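N-acetylneuraminate lyase (Peptoclostridium difficile, PDB 4WOZ) is a TIM-barrel enzyme of the dihydrodipicolinate synthetase family, whose eight-stranded barrel carries extra C-terminal helices and which assembles from four chains. Local coordinates at residues V91-N95 / L96-V100; E285-D288 / E289-S292. All coordinates share one frame; numbering follows the deposited sequence.

Contact 1: V91-N95 / L96-V100; sequences VGSVN and LKEAV
N95 meets E98 and A99 at the start of helix 96-109, chiefly through polar bonds. As N-cap it accepts the amide of E98: the bond from E98 N to N95 OD1 is weak at 3.4 Å, though fairly straight (161°). With CG anti to the backbone N (chi1 -178°), the carboxamide folds back over the first turn, where asparagine's short acceptor can reach an amide of the helix start. The backbone then closes its first helical turn, A99 N donating to N95 O over 3.1 Å.

A second polar group centres on S93. Its OG accepts a weak bond from N95 N and lies 3.2 Å from E98 OE1, an oxygen whose charge is met by K70 in a salt bridge.

Packing fills the rest. The N95 and E98 side chains cross at about a right angle, with N95 ND2 3.6 Å from E98 CB. A99 comes close under the loop: its CA makes a CA-H...O contact of 3.2 Å with V91 O, a buried carbonyl with no other partner. A99 CB is 3.4 Å from the same oxygen, a closeness that alanine's small side chain allows; G92 CA lies 4.2 Å from A99 CB. L96 faces helix 126-138, while V94 packs on F63 of a neighbouring subunit.

This is an N-capped beta-alpha loop of a TIM barrel, leading from the C-terminal end of strand 86-90 into the next helix.

Contact 2: E285-D288 / E289-S292; sequences EATD and EMKS
T287 and M290 are brought together by two first torsions: chi1 of T287 (66°) sets OG1 between the backbone N and the carbonyl carbon, facing the helix start, and chi1 of M290 (-72°) turns CG away from its own carbonyl carbon and back toward T287. The threonine oxygen accepts M290 N over 3.0 Å in a nearly straight bond (163°). In return the methionine chain crosses the threonine side chain at about a right angle and offers its sulfur to the loop, T287 N pointing at M290 SD over 3.6 Å in a weak bond. Threonine suits the N-cap because its hydroxyl reaches the third amide of the helix, while its methyl CG2 adds contact with the sulfur.

The two reciprocal bonds make a capping box at the start of helix 288-301, the last helix of the chain, with the unusual feature that a thioether takes the acceptor role. Behind the cap the regular turns begin, K291 N donating to T287 O over 2.8 Å and S292 N to D288 O over 3.0 Å. S292 OG also donates to E289 O. The acidic D288 and E289 stand at the positively polarised helix end, which would probably suit their charge.

A286 supplies the apolar packing, its CB 4.2 Å from M290 CB and 3.9 Å from K291 CG. The lysine runs out extended along the loop, and its CE approaches A286 O at 3.5 Å. On the inner side, A286 rests on L267 and M290 on Q263, both of helix 261-271, and N259 ND2 holds M290 O by a hydrogen bond.

Overall arrangement
Contacts 1 and 2 are both helix starts capped from the preceding loop, but they sit in different places, their centres 35 Å apart and nearest atoms about 24 Å. Contact 1 is buried and belongs to the barrel itself, between strand 86-90 and helix 96-109, with a second subunit packed against it. Contact 2 is at the surface, where the C-terminal helix 288-301 begins, and no other chain of the assembly touches it. The chemistry follows: a weak asparagine cap with small residues packed closely in the first, a threonine cap answered by methionine sulfur, with exposed acidic residues, D288 and E289, beside it in the second. They share no helix or strand.

Contact 1: V91-N95 / L96-V100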
loop_
_atom_site.group_PDB
_atom_site.type_symbol
_atom_site.label_atom_id
_atom_site.label_comp_id
_atom_site.label_asym_id
_atom_site.label_seq_id
_atom_site.Cartn_x
_atom_site.Cartn_y
_atom_site.Cartn_z
ATOM N N VAL A 91 -5.489 24.304 -12.944
ATOM C CA VAL A 91 -6.315 25.101 -12.045
ATOM C C VAL A 91 -6.922 24.336 -10.869
ATOM O O VAL A 91 -7.554 24.935 -9.999
ATOM C CB VAL A 91 -7.462 25.783 -12.818
ATOM C CG1 VAL A 91 -6.893 26.671 -13.924
ATOM C CG2 VAL A 91 -8.393 24.727 -13.401
ATOM N N GLY A 92 -6.725 23.020 -10.836
ATOM C CA GLY A 92 -7.281 22.219 -9.755
ATOM C C GLY A 92 -6.618 22.342 -8.391
ATOM O O GLY A 92 -5.515 22.876 -8.257
ATOM N N SER A 93 -7.314 21.839 -7.373
ATOM C CA SER A 93 -6.844 21.838 -5.983
ATOM C C SER A 93 -7.976 21.296 -5.116
ATOM O O SER A 93 -9.066 21.013 -5.616
ATOM C CB SER A 93 -6.496 23.252 -5.508
ATOM O OG SER A 93 -7.666 23.961 -5.125
ATOM N N VAL A 94 -7.732 21.160 -3.818
ATOM C CA VAL A 94 -8.766 20.652 -2.923
ATOM C C VAL A 94 -9.954 21.617 -2.885
ATOM O O VAL A 94 -11.097 21.203 -2.681
ATOM C CB VAL A 94 -8.220 20.455 -1.494
ATOM C CG1 VAL A 94 -9.264 19.772 -0.628
ATOM C CG2 VAL A 94 -6.938 19.625 -1.538
ATOM N N ASN A 95 -9.679 22.900 -3.102
ATOM C CA ASN A 95 -10.720 23.924 -3.096
ATOM C C ASN A 95 -11.311 24.148 -4.490
ATOM O O ASN A 95 -10.685 24.785 -5.341
ATOM C CB ASN A 95 -10.156 25.244 -2.560
ATOM C CG ASN A 95 -11.202 26.343 -2.488
ATOM O OD1 ASN A 95 -12.369 26.134 -2.836
ATOM N ND2 ASN A 95 -10.788 27.522 -2.035
ATOM N N LEU A 96 -12.519 23.634 -4.710
ATOM C CA LEU A 96 -13.201 23.767 -5.994
ATOM C C LEU A 96 -13.521 25.209 -6.399
ATOM O O LEU A 96 -13.308 25.588 -7.550
ATOM C CB LEU A 96 -14.494 22.944 -5.996
ATOM C CG LEU A 96 -15.374 23.050 -7.250
ATOM C CD1 LEU A 96 -14.561 22.716 -8.498
ATOM C CD2 LEU A 96 -16.560 22.103 -7.122
ATOM N N LYS A 97 -14.035 26.009 -5.468
ATOM C CA LYS A 97 -14.368 27.399 -5.778
ATOM C C LYS A 97 -13.143 28.107 -6.348
ATOM O O LYS A 97 -13.255 28.912 -7.274
ATOM C CB LYS A 97 -14.864 28.136 -4.524
ATOM C CG LYS A 97 -16.059 27.475 -3.847
ATOM C CD LYS A 97 -16.521 28.230 -2.598
ATOM C CE LYS A 97 -17.329 29.480 -2.940
ATOM N NZ LYS A 97 -16.540 30.512 -3.668
ATOM N N GLU A 98 -11.973 27.805 -5.788
ATOM C CA GLU A 98 -10.736 28.407 -6.270
ATOM C C GLU A 98 -10.450 27.895 -7.676
ATOM O O GLU A 98 -10.034 28.653 -8.552
ATOM C CB GLU A 98 -9.560 28.055 -5.350
ATOM C CG GLU A 98 -8.205 28.512 -5.889
ATOM C CD GLU A 98 -7.042 28.160 -4.972
ATOM O OE1 GLU A 98 -6.916 26.982 -4.584
ATOM O OE2 GLU A 98 -6.245 29.064 -4.642
ATOM N N ALA A 99 -10.684 26.604 -7.885
ATOM C CA ALA A 99 -10.447 25.987 -9.184
ATOM C C ALA A 99 -11.275 26.660 -10.268
ATOM O O ALA A 99 -10.754 27.003 -11.331
ATOM C CB ALA A 99 -10.770 24.499 -9.127
ATOM N N VAL A 100 -12.564 26.845 -10.005
ATOM C CA VAL A 100 -13.440 27.484 -10.977
ATOM C C VAL A 100 -13.018 28.935 -11.202
ATOM O O VAL A 100 -13.115 29.452 -12.311
ATOM C CB VAL A 100 -14.916 27.429 -10.526
ATOM C CG1 VAL A 100 -15.800 28.171 -11.517
ATOM C CG2 VAL A 100 -15.363 25.984 -10.424
#

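Contact 2: E285-D288 / E289-S292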
loop_
_atom_site.group_PDB
_atom_site.type_symbol
_atom_site.label_atom_id
_atom_site.label_comp_id
_atom_site.label_asym_id
_atom_site.label_seq_id
_atom_site.Cartn_x
_atom_site.Cartn_y
_atom_site.Cartn_z
ATOM N N GLU A 285 16.095 24.258 2.484
ATOM C CA GLU A 285 17.006 25.100 1.735
ATOM C C GLU A 285 18.160 24.139 1.468
ATOM O O GLU A 285 18.479 23.310 2.320
ATOM C CB GLU A 285 17.472 26.260 2.614
ATOM C CG GLU A 285 18.215 27.355 1.882
ATOM C CD GLU A 285 18.801 28.381 2.834
ATOM O OE1 GLU A 285 18.063 28.868 3.720
ATOM O OE2 GLU A 285 19.997 28.702 2.694
ATOM N N ALA A 286 18.778 24.227 0.296
ATOM C CA ALA A 286 19.881 23.328 -0.028
ATOM C C ALA A 286 21.054 23.504 0.932
ATOM O O ALA A 286 21.439 24.625 1.254
ATOM C CB ALA A 286 20.347 23.563 -1.464
ATOM N N THR A 287 21.611 22.392 1.392
ATOM C CA THR A 287 22.754 22.432 2.293
ATOM C C THR A 287 24.009 22.592 1.447
ATOM O O THR A 287 23.954 22.496 0.220
ATOM C CB THR A 287 22.902 21.128 3.075
ATOM O OG1 THR A 287 23.225 20.069 2.163
ATOM C CG2 THR A 287 21.613 20.791 3.808
ATOM N N ASP A 288 25.142 22.841 2.095
ATOM C CA ASP A 288 26.392 22.980 1.367
ATOM C C ASP A 288 26.682 21.686 0.604
ATOM O O ASP A 288 27.117 21.722 -0.544
ATOM C CB ASP A 288 27.537 23.302 2.332
ATOM C CG ASP A 288 27.554 24.765 2.749
ATOM O OD1 ASP A 288 26.512 25.274 3.219
ATOM O OD2 ASP A 288 28.616 25.408 2.607
ATOM N N GLU A 289 26.431 20.545 1.239
ATOM C CA GLU A 289 26.658 19.252 0.597
ATOM C C GLU A 289 25.767 19.107 -0.633
ATOM O O GLU A 289 26.210 18.646 -1.683
ATOM C CB GLU A 289 26.371 18.106 1.568
ATOM C CG GLU A 289 27.393 17.951 2.685
ATOM C CD GLU A 289 27.523 19.199 3.543
ATOM O OE1 GLU A 289 26.489 19.694 4.046
ATOM O OE2 GLU A 289 28.666 19.679 3.719
ATOM N N MET A 290 24.505 19.499 -0.494
ATOM C CA MET A 290 23.569 19.423 -1.606
ATOM C C MET A 290 24.018 20.345 -2.740
ATOM O O MET A 290 23.911 19.997 -3.918
ATOM C CB MET A 290 22.164 19.805 -1.133
ATOM C CG MET A 290 21.516 18.739 -0.253
ATOM S SD MET A 290 19.974 19.250 0.515
ATOM C CE MET A 290 18.947 19.558 -0.926
ATOM N N LYS A 291 24.533 21.516 -2.374
ATOM C CA LYS A 291 24.991 22.486 -3.359
ATOM C C LYS A 291 26.203 22.004 -4.151
ATOM O O LYS A 291 26.262 22.192 -5.365
ATOM C CB LYS A 291 25.293 23.827 -2.681
ATOM C CG LYS A 291 24.043 24.547 -2.184
ATOM C CD LYS A 291 24.352 25.915 -1.579
ATOM C CE LYS A 291 23.063 26.612 -1.148
ATOM N NZ LYS A 291 23.285 27.910 -0.440
ATOM N N SER A 292 27.169 21.383 -3.482
ATOM C CA SER A 292 28.339 20.895 -4.203
ATOM C C SER A 292 27.932 19.672 -5.027
ATOM O O SER A 292 28.474 19.430 -6.099
ATOM C CB SER A 292 29.473 20.538 -3.237
ATOM O OG SER A 292 29.139 19.426 -2.432
#